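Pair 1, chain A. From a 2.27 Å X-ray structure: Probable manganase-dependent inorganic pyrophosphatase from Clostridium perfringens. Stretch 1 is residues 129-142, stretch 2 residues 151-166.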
# COMPACT_ATOMS: atom_id res chain seq x y z
N ARG A 129 -3.57 -0.17 28.05
CA ARG A 129 -2.86 -0.47 29.29
C ARG A 129 -1.99 0.71 29.70
O ARG A 129 -1.08 1.11 28.97
CB ARG A 129 -2.00 -1.74 29.14
CG ARG A 129 -2.81 -3.04 28.91
CD ARG A 129 -1.90 -4.29 28.96
NE ARG A 129 -1.17 -4.40 30.23
CZ ARG A 129 -0.13 -5.21 30.46
NH1 ARG A 129 0.34 -6.02 29.51
NH2 ARG A 129 0.45 -5.20 31.65
N ALA A 130 -2.27 1.27 30.89
CA ALA A 130 -1.49 2.41 31.43
C ALA A 130 -0.08 2.01 31.86
O ALA A 130 0.83 2.84 31.86
CB ALA A 130 -2.22 3.09 32.61
N GLU A 131 0.09 0.74 32.21
CA GLU A 131 1.40 0.22 32.61
C GLU A 131 2.33 0.28 31.41
O GLU A 131 3.47 0.71 31.53
CB GLU A 131 1.33 -1.23 33.15
CG GLU A 131 2.72 -1.77 33.58
CD GLU A 131 2.69 -3.14 34.32
OE1 GLU A 131 1.76 -3.96 34.09
OE2 GLU A 131 3.64 -3.39 35.12
N ILE A 132 1.81 -0.14 30.26
CA ILE A 132 2.56 -0.15 29.01
C ILE A 132 2.84 1.27 28.57
O ILE A 132 3.96 1.61 28.18
CB ILE A 132 1.76 -0.88 27.88
CG1 ILE A 132 1.66 -2.38 28.18
CG2 ILE A 132 2.41 -0.68 26.54
CD1 ILE A 132 3.01 -3.03 28.45
N GLN A 133 1.81 2.10 28.65
CA GLN A 133 1.91 3.47 28.21
C GLN A 133 3.04 4.19 28.96
O GLN A 133 3.82 4.91 28.35
CB GLN A 133 0.59 4.22 28.38
CG GLN A 133 -0.49 3.82 27.38
CD GLN A 133 -1.86 4.36 27.75
OE1 GLN A 133 -2.00 5.20 28.65
NE2 GLN A 133 -2.89 3.87 27.08
N ALA A 134 3.14 3.92 30.26
CA ALA A 134 4.15 4.57 31.12
C ALA A 134 5.55 4.02 30.92
O ALA A 134 6.53 4.74 31.03
CB ALA A 134 3.76 4.48 32.61
N GLU A 135 5.69 2.75 30.61
CA GLU A 135 7.04 2.24 30.33
C GLU A 135 7.52 2.82 29.00
O GLU A 135 8.70 3.11 28.84
CB GLU A 135 7.05 0.71 30.32
CG GLU A 135 8.39 0.07 29.88
CD GLU A 135 9.59 0.34 30.82
OE1 GLU A 135 9.38 0.86 31.96
OE2 GLU A 135 10.75 0.01 30.41
N LEU A 136 6.59 3.01 28.07
CA LEU A 136 6.95 3.51 26.73
C LEU A 136 7.49 4.93 26.88
O LEU A 136 8.49 5.31 26.25
CB LEU A 136 5.75 3.44 25.75
CG LEU A 136 5.30 2.03 25.28
CD1 LEU A 136 4.03 2.07 24.43
CD2 LEU A 136 6.41 1.30 24.52
N ILE A 137 6.85 5.69 27.77
CA ILE A 137 7.24 7.05 28.04
C ILE A 137 8.61 7.08 28.71
O ILE A 137 9.46 7.87 28.33
CB ILE A 137 6.17 7.80 28.87
CG1 ILE A 137 4.96 8.10 27.98
CG2 ILE A 137 6.74 9.09 29.48
CD1 ILE A 137 3.70 8.29 28.75
N GLU A 138 8.83 6.17 29.68
CA GLU A 138 10.14 6.05 30.35
C GLU A 138 11.26 5.67 29.38
O GLU A 138 12.42 6.00 29.58
CB GLU A 138 10.11 5.02 31.51
CG GLU A 138 11.49 4.54 31.96
CD GLU A 138 11.52 3.88 33.36
OE1 GLU A 138 11.36 2.62 33.45
OE2 GLU A 138 11.71 4.62 34.37
N LEU A 139 10.91 4.95 28.32
CA LEU A 139 11.91 4.53 27.33
C LEU A 139 12.16 5.65 26.32
O LEU A 139 12.92 5.50 25.36
CB LEU A 139 11.48 3.24 26.60
CG LEU A 139 11.70 1.92 27.35
CD1 LEU A 139 10.96 0.76 26.65
CD2 LEU A 139 13.17 1.63 27.45
N LYS A 140 11.51 6.79 26.55
CA LYS A 140 11.67 7.99 25.73
C LYS A 140 11.39 7.75 24.26
O LYS A 140 12.13 8.15 23.38
CB LYS A 140 13.06 8.60 25.94
CG LYS A 140 13.34 9.00 27.43
CD LYS A 140 14.79 9.40 27.62
CE LYS A 140 15.04 10.06 28.98
NZ LYS A 140 15.11 9.06 30.07
N VAL A 141 10.29 7.08 24.00
CA VAL A 141 9.76 7.00 22.64
C VAL A 141 9.50 8.44 22.16
O VAL A 141 9.18 9.33 22.95
CB VAL A 141 8.49 6.16 22.56
CG1 VAL A 141 8.79 4.66 22.84
CG2 VAL A 141 7.44 6.70 23.49
N SER A 142 9.72 8.67 20.88
CA SER A 142 9.49 9.98 20.33
C SER A 142 7.99 10.17 20.10
O SER A 142 7.49 11.29 20.10
CB SER A 142 10.25 10.17 19.01
OG SER A 142 9.77 9.29 18.02
N THR A 151 -8.25 7.39 24.81
CA THR A 151 -7.45 8.53 25.28
C THR A 151 -6.87 8.15 26.66
O THR A 151 -7.61 7.74 27.55
CB THR A 151 -8.27 9.83 25.38
OG1 THR A 151 -8.96 10.08 24.15
CG2 THR A 151 -7.36 11.02 25.67
N PRO A 152 -5.55 8.27 26.85
CA PRO A 152 -4.94 7.79 28.09
C PRO A 152 -5.25 8.69 29.29
O PRO A 152 -5.83 9.76 29.13
CB PRO A 152 -3.44 7.82 27.76
CG PRO A 152 -3.31 8.88 26.78
CD PRO A 152 -4.56 8.88 25.95
N SER A 153 -4.85 8.25 30.47
CA SER A 153 -5.17 8.96 31.72
C SER A 153 -4.41 10.26 31.88
O SER A 153 -3.37 10.48 31.27
CB SER A 153 -4.91 8.06 32.94
OG SER A 153 -3.52 7.82 33.13
N LYS A 154 -4.96 11.12 32.73
CA LYS A 154 -4.37 12.43 33.04
C LYS A 154 -2.97 12.24 33.61
O LYS A 154 -2.08 13.05 33.37
CB LYS A 154 -5.24 13.24 34.04
CG LYS A 154 -4.96 14.77 34.07
CD LYS A 154 -5.67 15.49 35.26
CE LYS A 154 -5.20 16.95 35.44
NZ LYS A 154 -5.51 17.53 36.80
N GLU A 155 -2.79 11.15 34.34
CA GLU A 155 -1.47 10.80 34.88
C GLU A 155 -0.45 10.62 33.76
O GLU A 155 0.65 11.19 33.78
CB GLU A 155 -1.52 9.52 35.71
CG GLU A 155 -0.15 8.85 35.81
CD GLU A 155 -0.14 7.59 36.62
OE1 GLU A 155 0.12 6.50 36.02
OE2 GLU A 155 -0.38 7.69 37.85
N ILE A 156 -0.84 9.80 32.79
CA ILE A 156 0.06 9.43 31.69
C ILE A 156 0.39 10.66 30.85
O ILE A 156 1.54 10.86 30.46
CB ILE A 156 -0.54 8.32 30.81
CG1 ILE A 156 -0.64 7.01 31.60
CG2 ILE A 156 0.35 8.11 29.61
CD1 ILE A 156 0.69 6.29 31.71
N ILE A 157 -0.61 11.50 30.61
CA ILE A 157 -0.42 12.77 29.90
C ILE A 157 0.59 13.66 30.61
O ILE A 157 1.40 14.31 29.96
CB ILE A 157 -1.74 13.55 29.71
CG1 ILE A 157 -2.61 12.84 28.67
CG2 ILE A 157 -1.46 14.99 29.28
CD1 ILE A 157 -3.91 13.57 28.38
N GLU A 158 0.56 13.68 31.94
CA GLU A 158 1.48 14.52 32.74
C GLU A 158 2.88 13.92 32.75
O GLU A 158 3.88 14.65 32.82
CB GLU A 158 0.94 14.76 34.17
CG GLU A 158 1.87 15.57 35.12
CD GLU A 158 1.90 17.09 34.84
OE1 GLU A 158 2.30 17.51 33.73
OE2 GLU A 158 1.55 17.87 35.75
N LEU A 159 2.96 12.60 32.68
CA LEU A 159 4.26 11.92 32.58
C LEU A 159 4.85 12.28 31.21
O LEU A 159 6.05 12.54 31.06
CB LEU A 159 4.11 10.40 32.73
CG LEU A 159 5.34 9.60 33.18
CD1 LEU A 159 5.67 9.90 34.67
CD2 LEU A 159 5.10 8.12 32.98
N ALA A 160 3.97 12.33 30.22
CA ALA A 160 4.38 12.66 28.86
C ALA A 160 4.85 14.09 28.81
O ALA A 160 5.89 14.38 28.21
CB ALA A 160 3.24 12.43 27.87
N LYS A 161 4.09 14.98 29.47
CA LYS A 161 4.39 16.43 29.49
C LYS A 161 5.78 16.69 30.04
O LYS A 161 6.58 17.44 29.47
CB LYS A 161 3.37 17.25 30.31
CG LYS A 161 2.13 17.71 29.51
CD LYS A 161 1.48 18.98 30.10
CE LYS A 161 2.27 20.24 29.71
NZ LYS A 161 1.51 21.52 29.93
N LYS A 162 6.05 16.02 31.14
CA LYS A 162 7.30 16.19 31.87
C LYS A 162 8.49 15.78 31.02
O LYS A 162 9.51 16.46 31.00
CB LYS A 162 7.24 15.33 33.16
CG LYS A 162 8.38 15.54 34.13
CD LYS A 162 8.41 14.42 35.18
CE LYS A 162 9.82 14.20 35.72
NZ LYS A 162 9.94 12.92 36.46
N ASN A 163 8.36 14.65 30.33
CA ASN A 163 9.48 14.07 29.57
C ASN A 163 9.49 14.46 28.09
O ASN A 163 10.37 14.07 27.32
CB ASN A 163 9.42 12.56 29.68
CG ASN A 163 9.54 12.09 31.09
OD1 ASN A 163 10.58 12.27 31.71
ND2 ASN A 163 8.47 11.50 31.62
N ASN A 164 8.49 15.26 27.72
CA ASN A 164 8.37 15.83 26.37
C ASN A 164 8.23 14.73 25.34
O ASN A 164 8.88 14.71 24.29
CB ASN A 164 9.54 16.74 26.05
CG ASN A 164 9.56 18.00 26.91
OD1 ASN A 164 10.59 18.37 27.46
ND2 ASN A 164 8.42 18.66 27.01
N ILE A 165 7.34 13.81 25.66
CA ILE A 165 6.98 12.74 24.73
C ILE A 165 5.67 13.09 24.09
O ILE A 165 4.67 13.34 24.78
CB ILE A 165 6.82 11.38 25.44
CG1 ILE A 165 8.04 11.09 26.32
CG2 ILE A 165 6.57 10.26 24.37
CD1 ILE A 165 9.36 11.08 25.57
N THR A 166 5.68 13.15 22.76
CA THR A 166 4.44 13.35 22.01
C THR A 166 3.54 12.13 22.12
O THR A 166 3.99 10.98 21.98
CB THR A 166 4.71 13.62 20.55
OG1 THR A 166 5.59 14.73 20.44
CG2 THR A 166 3.39 13.92 19.79
O HOH W 1 8.09 13.42 21.44

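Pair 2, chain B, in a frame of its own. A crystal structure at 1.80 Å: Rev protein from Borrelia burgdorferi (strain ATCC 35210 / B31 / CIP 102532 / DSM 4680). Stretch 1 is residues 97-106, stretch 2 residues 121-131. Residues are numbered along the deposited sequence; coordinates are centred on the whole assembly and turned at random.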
# COMPACT_ATOMS: atom_id res chain seq x y z
N SER B 97 -18.73 -13.74 -10.81
CA SER B 97 -18.11 -12.44 -11.07
C SER B 97 -18.17 -11.53 -9.86
O SER B 97 -17.22 -10.79 -9.58
CB SER B 97 -18.79 -11.78 -12.27
OG SER B 97 -18.71 -12.59 -13.44
N LYS B 98 -19.29 -11.56 -9.12
CA LYS B 98 -19.41 -10.74 -7.91
C LYS B 98 -18.39 -11.14 -6.85
O LYS B 98 -17.73 -10.28 -6.25
CB LYS B 98 -20.83 -10.85 -7.35
CG LYS B 98 -21.90 -10.13 -8.14
CD LYS B 98 -23.24 -10.40 -7.45
CE LYS B 98 -24.41 -9.89 -8.23
NZ LYS B 98 -25.67 -10.27 -7.52
N ARG B 99 -18.25 -12.45 -6.60
CA ARG B 99 -17.25 -12.89 -5.63
C ARG B 99 -15.84 -12.54 -6.10
O ARG B 99 -14.98 -12.21 -5.27
CB ARG B 99 -17.36 -14.39 -5.38
CG ARG B 99 -18.70 -14.82 -4.81
CD ARG B 99 -18.71 -16.27 -4.33
NE ARG B 99 -18.99 -17.21 -5.40
CZ ARG B 99 -20.18 -17.79 -5.58
NH1 ARG B 99 -21.19 -17.51 -4.76
NH2 ARG B 99 -20.37 -18.64 -6.58
N LYS B 100 -15.62 -12.55 -7.41
CA LYS B 100 -14.31 -12.17 -7.95
C LYS B 100 -14.01 -10.70 -7.70
O LYS B 100 -12.91 -10.35 -7.26
CB LYS B 100 -14.27 -12.47 -9.45
CG LYS B 100 -12.88 -12.39 -10.07
CD LYS B 100 -11.89 -13.23 -9.31
CE LYS B 100 -10.60 -13.38 -10.09
NZ LYS B 100 -9.54 -13.99 -9.25
N ILE B 101 -14.98 -9.80 -7.94
CA ILE B 101 -14.79 -8.38 -7.63
C ILE B 101 -14.47 -8.21 -6.16
O ILE B 101 -13.54 -7.49 -5.77
CB ILE B 101 -16.04 -7.57 -8.03
CG1 ILE B 101 -16.29 -7.66 -9.53
CG2 ILE B 101 -15.88 -6.10 -7.57
CD1 ILE B 101 -17.66 -7.15 -9.94
N TRP B 102 -15.26 -8.86 -5.30
CA TRP B 102 -15.06 -8.77 -3.86
C TRP B 102 -13.66 -9.24 -3.47
O TRP B 102 -12.96 -8.56 -2.70
CB TRP B 102 -16.14 -9.59 -3.16
CG TRP B 102 -15.93 -9.73 -1.71
CD1 TRP B 102 -16.27 -8.84 -0.74
CD2 TRP B 102 -15.32 -10.84 -1.05
NE1 TRP B 102 -15.91 -9.33 0.50
CE2 TRP B 102 -15.32 -10.56 0.33
CE3 TRP B 102 -14.77 -12.05 -1.49
CZ2 TRP B 102 -14.79 -11.44 1.28
CZ3 TRP B 102 -14.24 -12.92 -0.55
CH2 TRP B 102 -14.26 -12.62 0.81
N SER B 103 -13.23 -10.38 -3.99
CA SER B 103 -11.96 -10.95 -3.55
C SER B 103 -10.77 -10.17 -4.10
O SER B 103 -9.75 -10.03 -3.42
CB SER B 103 -11.86 -12.42 -3.95
OG SER B 103 -11.63 -12.54 -5.34
N GLU B 104 -10.88 -9.66 -5.34
CA GLU B 104 -9.80 -8.85 -5.91
C GLU B 104 -9.61 -7.57 -5.11
O GLU B 104 -8.47 -7.14 -4.86
CB GLU B 104 -10.11 -8.52 -7.37
CG GLU B 104 -9.95 -9.67 -8.34
CD GLU B 104 -8.52 -10.09 -8.55
OE1 GLU B 104 -8.26 -11.31 -8.63
OE2 GLU B 104 -7.63 -9.21 -8.62
N ALA B 105 -10.71 -6.94 -4.72
CA ALA B 105 -10.60 -5.75 -3.87
C ALA B 105 -10.00 -6.11 -2.53
O ALA B 105 -9.11 -5.40 -2.02
CB ALA B 105 -11.97 -5.10 -3.71
N LYS B 106 -10.46 -7.21 -1.92
CA LYS B 106 -9.99 -7.60 -0.60
C LYS B 106 -8.49 -7.84 -0.60
O LYS B 106 -7.79 -7.46 0.35
CB LYS B 106 -10.75 -8.84 -0.11
CG LYS B 106 -10.27 -9.38 1.21
CD LYS B 106 -11.26 -10.38 1.80
CE LYS B 106 -10.64 -11.13 2.98
NZ LYS B 106 -11.36 -12.40 3.30
N GLY B 121 -27.84 -5.17 -12.15
CA GLY B 121 -26.75 -4.21 -12.06
C GLY B 121 -25.95 -4.22 -10.78
O GLY B 121 -25.14 -3.31 -10.56
N ASN B 122 -26.15 -5.22 -9.91
CA ASN B 122 -25.36 -5.29 -8.69
C ASN B 122 -23.88 -5.52 -8.99
O ASN B 122 -23.02 -5.10 -8.20
CB ASN B 122 -25.90 -6.40 -7.78
CG ASN B 122 -26.94 -5.88 -6.79
OD1 ASN B 122 -27.29 -4.70 -6.81
ND2 ASN B 122 -27.43 -6.76 -5.93
N GLY B 123 -23.57 -6.16 -10.11
CA GLY B 123 -22.17 -6.41 -10.44
C GLY B 123 -21.46 -5.16 -10.90
O GLY B 123 -20.38 -4.81 -10.38
N ASP B 124 -22.03 -4.46 -11.90
CA ASP B 124 -21.46 -3.19 -12.34
C ASP B 124 -21.39 -2.19 -11.20
O ASP B 124 -20.52 -1.32 -11.20
CB ASP B 124 -22.28 -2.59 -13.49
CG ASP B 124 -21.98 -3.23 -14.83
OD1 ASP B 124 -20.80 -3.22 -15.25
OD2 ASP B 124 -22.92 -3.71 -15.49
N LYS B 125 -22.30 -2.29 -10.24
CA LYS B 125 -22.27 -1.38 -9.10
C LYS B 125 -21.13 -1.74 -8.14
O LYS B 125 -20.43 -0.86 -7.64
CB LYS B 125 -23.61 -1.40 -8.39
CG LYS B 125 -23.59 -1.02 -6.94
CD LYS B 125 -25.02 -0.83 -6.45
CE LYS B 125 -25.06 -0.04 -5.16
NZ LYS B 125 -25.13 1.42 -5.42
N MET B 126 -20.95 -3.04 -7.86
CA MET B 126 -19.78 -3.45 -7.09
C MET B 126 -18.49 -3.06 -7.81
O MET B 126 -17.55 -2.57 -7.18
CB MET B 126 -19.80 -4.96 -6.84
CG MET B 126 -20.77 -5.44 -5.80
SD MET B 126 -20.67 -7.24 -5.83
CE MET B 126 -19.17 -7.49 -4.93
N SER B 127 -18.43 -3.29 -9.12
CA SER B 127 -17.26 -2.90 -9.89
C SER B 127 -16.95 -1.42 -9.72
O SER B 127 -15.82 -1.03 -9.38
CB SER B 127 -17.49 -3.24 -11.36
OG SER B 127 -16.27 -3.20 -12.07
N LYS B 128 -17.97 -0.57 -9.90
CA LYS B 128 -17.77 0.88 -9.79
C LYS B 128 -17.27 1.27 -8.40
O LYS B 128 -16.34 2.08 -8.28
CB LYS B 128 -19.08 1.61 -10.11
N ASN B 129 -17.86 0.70 -7.35
CA ASN B 129 -17.42 1.01 -6.00
C ASN B 129 -15.97 0.62 -5.80
O ASN B 129 -15.16 1.41 -5.30
CB ASN B 129 -18.34 0.31 -4.98
CG ASN B 129 -18.00 0.66 -3.54
OD1 ASN B 129 -17.24 1.59 -3.27
ND2 ASN B 129 -18.56 -0.10 -2.61
N ALA B 130 -15.61 -0.61 -6.21
CA ALA B 130 -14.24 -1.10 -6.02
C ALA B 130 -13.23 -0.21 -6.75
O ALA B 130 -12.18 0.13 -6.19
CB ALA B 130 -14.14 -2.54 -6.51
N VAL B 131 -13.54 0.18 -7.99
CA VAL B 131 -12.59 0.99 -8.75
C VAL B 131 -12.46 2.38 -8.14
O VAL B 131 -11.37 2.96 -8.12
CB VAL B 131 -12.99 1.04 -10.23
CG1 VAL B 131 -12.26 2.18 -10.94
CG2 VAL B 131 -12.67 -0.29 -10.90

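Two pairs of nearly parallel helices with the same backbone arrangement and different side chains between them. In pair 1, helices 130-138 and 154-163 run in the same direction at 3°, their axes 10.0 Å apart at closest approach; in pair 2, helices 97-106 and 122-131 run at 11° and 9.7 Å. The central 14 residues superpose with an RMSD of 0.5 Å. No direct hydrogen bond crosses in either pair, and the helix-to-helix contact rests on packing; in pair 1 a water also bridges O of Ser A142 and N of Thr A166, past the helix ends.

The matched centre is Ile A137 = Ile B101, whose side-chain centres fall 0.5 Å apart. Both point toward the partner helix with chi1 m and chi2 t, and both are knobs in a four-residue hole. Ile A137 sits among Ile A156, Leu A159, Ala A160 and Asn A163; Ile B101 sits among the matching Gly B123, Met B126, Ser B127 and Ala B130.

The holes are lined differently. At Ile A156 = Gly B123, pair 1 has a large side chain that meets Ile A137 (CG2 of Ile A156 to CD1 of Ile A137, 3.5 Å) and is itself a knob among Ala A130, Gln A133, Ala A134 and Ile A137. Pair 2 has no side chain here, and CD1 of Ile B101 lies 3.6 Å from O of Gly B123.

Across from this position, Ala A134 = Lys B98 reverses the sizes. CB of Ala A134 rests 3.7 Å from CD1 of Ile A156. The long Lys B98 instead passes the glycine, with CE 4.3 Å from N of Gly B123 and 3.8 Å from CB of Asn B122. At Gln A133 = Ser B97 only pair 1 makes contact: OE1 of Gln A133 lies 3.1 Å from CB of Pro A152, while Ser B97 points sideways and touches nothing of the other stretch.

Leu A159 = Met B126 fills nearly the same space, the side-chain centres 0.6 Å apart. CD2 of Leu A159 reaches CB of Ala A134 (3.9 Å) and CG2 of Ile A137 (4.0 Å). The unbranched Met B126 brings CE to 3.4 Å from O of Lys B98 and 4.1 Å from CB of Trp B102.

Ala A160 = Ser B127 supplies a small wall, with CB 4.3 Å from CD1 of Ile A137 and 4.2 Å from CD1 of Ile B101, respectively. At Asn A163 = Ala B130, ND2 of Asn A163 lies 3.7 Å from CG2 of Ile A137 and makes a weak hydrogen bond to O of Leu A159 (2.7 Å); CB of Ala B130 meets CG2 of Ile B101 at 4.1 Å.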